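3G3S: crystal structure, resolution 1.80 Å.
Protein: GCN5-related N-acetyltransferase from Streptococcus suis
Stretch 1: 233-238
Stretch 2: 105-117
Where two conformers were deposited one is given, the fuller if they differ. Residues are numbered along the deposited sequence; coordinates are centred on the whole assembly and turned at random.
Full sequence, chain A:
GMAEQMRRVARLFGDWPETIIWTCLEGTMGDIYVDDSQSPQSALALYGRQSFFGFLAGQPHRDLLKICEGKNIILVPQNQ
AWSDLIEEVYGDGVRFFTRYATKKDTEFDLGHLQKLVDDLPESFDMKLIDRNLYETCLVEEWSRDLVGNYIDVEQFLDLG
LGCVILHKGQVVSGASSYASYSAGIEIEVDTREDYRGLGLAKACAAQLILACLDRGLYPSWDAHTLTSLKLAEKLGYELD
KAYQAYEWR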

# COMPACT_ATOMS: atom_id res chain seq x y z
N GLU A 233 4.26 -28.04 -6.15
CA GLU A 233 3.31 -29.00 -5.54
C GLU A 233 3.99 -29.76 -4.41
O GLU A 233 3.39 -29.99 -3.37
CB GLU A 233 2.72 -29.94 -6.58
CG GLU A 233 1.72 -29.24 -7.49
CD GLU A 233 1.32 -30.05 -8.71
OE1 GLU A 233 2.06 -30.97 -9.13
OE2 GLU A 233 0.25 -29.73 -9.28
N LYS A 234 5.26 -30.10 -4.59
CA LYS A 234 6.03 -30.77 -3.53
C LYS A 234 6.18 -29.85 -2.34
O LYS A 234 6.22 -30.31 -1.22
CB LYS A 234 7.40 -31.23 -4.01
CG LYS A 234 7.34 -32.37 -5.05
N LEU A 235 6.27 -28.54 -2.59
CA LEU A 235 6.44 -27.56 -1.51
C LEU A 235 5.14 -27.15 -0.86
O LEU A 235 5.15 -26.39 0.10
CB LEU A 235 7.17 -26.32 -2.03
CG LEU A 235 8.61 -26.57 -2.49
CD1 LEU A 235 9.12 -25.39 -3.26
CD2 LEU A 235 9.54 -26.87 -1.31
N GLY A 236 4.01 -27.59 -1.41
CA GLY A 236 2.70 -27.34 -0.81
C GLY A 236 1.75 -26.51 -1.62
O GLY A 236 0.60 -26.37 -1.25
N TYR A 237 2.22 -25.92 -2.72
CA TYR A 237 1.34 -25.10 -3.55
C TYR A 237 0.36 -25.98 -4.32
O TYR A 237 0.62 -27.16 -4.56
CB TYR A 237 2.17 -24.22 -4.50
CG TYR A 237 3.10 -23.25 -3.81
CD1 TYR A 237 2.65 -22.00 -3.44
CD2 TYR A 237 4.42 -23.57 -3.57
CE1 TYR A 237 3.47 -21.12 -2.79
CE2 TYR A 237 5.27 -22.67 -2.96
CZ TYR A 237 4.80 -21.43 -2.59
OH TYR A 237 5.61 -20.53 -1.93
N GLU A 238 -0.78 -25.41 -4.69
CA GLU A 238 -1.75 -26.11 -5.50
C GLU A 238 -2.02 -25.28 -6.73
O GLU A 238 -2.09 -24.05 -6.67
CB GLU A 238 -3.05 -26.34 -4.76
CG GLU A 238 -2.91 -27.36 -3.65
CD GLU A 238 -4.19 -27.61 -2.90
OE1 GLU A 238 -5.26 -27.18 -3.39
OE2 GLU A 238 -4.12 -28.26 -1.83
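Stretch 2 105-117: DTEFDLGHLQKLV

The contact is a helix end packed against a loop and the first turns of a second helix, held by one direct hydrogen bond, an aromatic pair, a small leucine cluster and three bridging waters. It buries 359 Å² in total, both sides summed.

Stretch 1 is the end of a helix that begins earlier in the chain, followed by a turn. Gly-236 is the first residue to leave helical phi/psi, in a Schellman motif, with phi at 116°. Its N donates to Glu-233 O at 3.2 Å. A side chain at these backbone angles would be jammed against the carbonyl O of Leu-235, and a CB would also lie 3.4 Å from Phe-108 CD1.

Stretch 2 begins as an extended segment, with Thr-106 to Asp-109 in open backbone conformations, and turns helical at Leu-110. Asp-109 caps this helix. Its OD1 accepts from His-112 N at 3.2 Å and, weakly, from Gly-111 N at 3.2 Å. The two chains run in opposite senses: Leu-235 lies nearest Leu-113 by CA position (CA to CA 7.0 Å), Gly-236 nearest Phe-108 (CA to CA 5.5 Å) and Tyr-237 nearest Thr-106 (CA to CA 5.8 Å).

The direct hydrogen bond runs from His-112 NE2 to Lys-234 O, at 2.7 Å and nearly straight at 171°. The carbonyl meets the edge of the imidazole ring, where the N-H points. Lys-234 is modelled only to CG.

Leu-235 is buried. Its CD2 packs 3.9 Å from Leu-113 CD2 and 3.7 Å from Leu-116 CD1, residues one turn apart on the helix of stretch 2. Its carbonyl O lies 3.4 Å from Phe-108 CD1, near the plane of that ring.

The Phe-108 edge points to the face of the Tyr-237 ring. The centroids are 5.1 Å apart and the planes meet at 83°. Tyr-237 CZ is 3.6 Å from Phe-108 CZ. Tyr-237 OH is hydrogen-bonded elsewhere in the structure. Thr-106 directs its CB toward stretch 1, with CG2 3.4 Å from Gly-236 O and OG1 3.6 Å from Tyr-237 CD1.

No backbone-to-backbone hydrogen bond joins the stretches. Two waters bridge backbone atoms, and a third joins a side chain to the backbone. One water donates to Leu-235 O at 2.9 Å and accepts from Asp-109 N at 2.8 Å. A second accepts from Glu-107 N at 2.9 Å and donates weakly to Gly-236 O at 3.4 Å. A third joins Thr-106 OG1 at 2.8 Å to Glu-238 N at 3.1 Å.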

# COMPACT_ATOMS: atom_id res chain seq x y z
N ASP A 105 -3.76 -19.21 -1.32
CA ASP A 105 -4.22 -19.57 0.05
C ASP A 105 -3.51 -20.81 0.61
O ASP A 105 -4.08 -21.59 1.40
CB ASP A 105 -5.73 -19.81 0.05
CG ASP A 105 -6.14 -20.95 -0.87
OD1 ASP A 105 -5.26 -21.57 -1.49
OD2 ASP A 105 -7.36 -21.21 -0.97
N THR A 106 -2.25 -20.96 0.24
CA THR A 106 -1.45 -22.12 0.56
C THR A 106 -1.34 -22.45 2.04
O THR A 106 -1.07 -21.59 2.85
CB THR A 106 -0.03 -21.88 0.07
OG1 THR A 106 -0.09 -21.25 -1.21
CG2 THR A 106 0.71 -23.17 -0.03
N GLU A 107 -1.54 -23.72 2.36
CA GLU A 107 -1.31 -24.23 3.70
C GLU A 107 0.01 -24.97 3.60
O GLU A 107 0.08 -26.00 2.95
CB GLU A 107 -2.43 -25.20 4.13
CG GLU A 107 -3.82 -24.60 4.31
CD GLU A 107 -4.91 -25.68 4.52
OE1 GLU A 107 -4.62 -26.75 5.10
OE2 GLU A 107 -6.06 -25.43 4.09
N PHE A 108 1.05 -24.44 4.21
CA PHE A 108 2.38 -25.07 4.20
C PHE A 108 2.56 -26.03 5.38
O PHE A 108 2.06 -25.77 6.46
CB PHE A 108 3.48 -24.02 4.28
CG PHE A 108 3.54 -23.15 3.06
CD1 PHE A 108 3.99 -23.67 1.86
CD2 PHE A 108 3.14 -21.82 3.11
CE1 PHE A 108 4.05 -22.88 0.74
CE2 PHE A 108 3.19 -21.03 1.98
CZ PHE A 108 3.65 -21.55 0.80
N ASP A 109 3.29 -27.11 5.15
CA ASP A 109 3.60 -28.11 6.17
C ASP A 109 4.97 -27.74 6.62
O ASP A 109 5.95 -28.08 5.97
CB ASP A 109 3.51 -29.49 5.55
CG ASP A 109 3.86 -30.61 6.51
OD1 ASP A 109 4.42 -30.34 7.59
OD2 ASP A 109 3.59 -31.77 6.13
N LEU A 110 5.07 -27.00 7.70
CA LEU A 110 6.36 -26.54 8.19
C LEU A 110 7.33 -27.67 8.51
O LEU A 110 8.55 -27.51 8.37
CB LEU A 110 6.19 -25.70 9.45
CG LEU A 110 5.26 -24.48 9.48
CD1 LEU A 110 5.37 -23.80 10.85
CD2 LEU A 110 5.58 -23.49 8.37
N GLY A 111 6.80 -28.80 8.98
CA GLY A 111 7.65 -29.96 9.33
C GLY A 111 8.32 -30.51 8.10
O GLY A 111 9.52 -30.77 8.08
N HIS A 112 7.51 -30.67 7.07
CA HIS A 112 7.93 -31.14 5.77
C HIS A 112 8.97 -30.22 5.16
O HIS A 112 9.99 -30.68 4.64
CB HIS A 112 6.67 -31.23 4.90
CG HIS A 112 6.90 -31.31 3.43
ND1 HIS A 112 7.63 -32.31 2.84
CD2 HIS A 112 6.41 -30.54 2.42
CE1 HIS A 112 7.62 -32.14 1.53
NE2 HIS A 112 6.89 -31.07 1.25
N LEU A 113 8.73 -28.91 5.23
CA LEU A 113 9.66 -27.96 4.64
C LEU A 113 11.00 -28.01 5.34
O LEU A 113 12.04 -27.96 4.69
CB LEU A 113 9.10 -26.53 4.70
CG LEU A 113 7.86 -26.28 3.84
CD1 LEU A 113 7.31 -24.94 4.17
CD2 LEU A 113 8.16 -26.42 2.32
N GLN A 114 10.97 -28.07 6.66
CA GLN A 114 12.20 -28.12 7.42
C GLN A 114 12.97 -29.39 7.08
O GLN A 114 14.17 -29.33 7.00
CB GLN A 114 11.95 -28.04 8.93
CG GLN A 114 13.23 -27.86 9.74
CD GLN A 114 13.96 -26.55 9.44
OE1 GLN A 114 13.39 -25.46 9.55
NE2 GLN A 114 15.24 -26.65 9.09
N LYS A 115 12.29 -30.52 6.89
CA LYS A 115 12.99 -31.76 6.50
C LYS A 115 13.75 -31.59 5.19
O LYS A 115 14.87 -32.06 5.07
CB LYS A 115 12.04 -32.95 6.38
CG LYS A 115 12.77 -34.26 6.04
N LEU A 116 13.14 -30.93 4.21
CA LEU A 116 13.78 -30.68 2.93
C LEU A 116 15.04 -29.84 3.14
O LEU A 116 16.07 -30.08 2.51
CB LEU A 116 12.82 -29.97 1.97
CG LEU A 116 11.56 -30.72 1.54
CD1 LEU A 116 10.65 -29.85 0.67
CD2 LEU A 116 11.89 -32.04 0.82
N VAL A 117 14.95 -28.84 4.01
CA VAL A 117 16.11 -28.00 4.32
C VAL A 117 17.20 -28.86 4.97
O VAL A 117 18.35 -28.84 4.55
CB VAL A 117 15.73 -26.80 5.21
CG1 VAL A 117 16.96 -26.10 5.75
CG2 VAL A 117 14.82 -25.82 4.42
O HOH W 1 -1.23 -22.71 -3.33
O HOH W 2 -2.35 -25.33 0.13
O HOH W 3 4.21 -27.68 2.54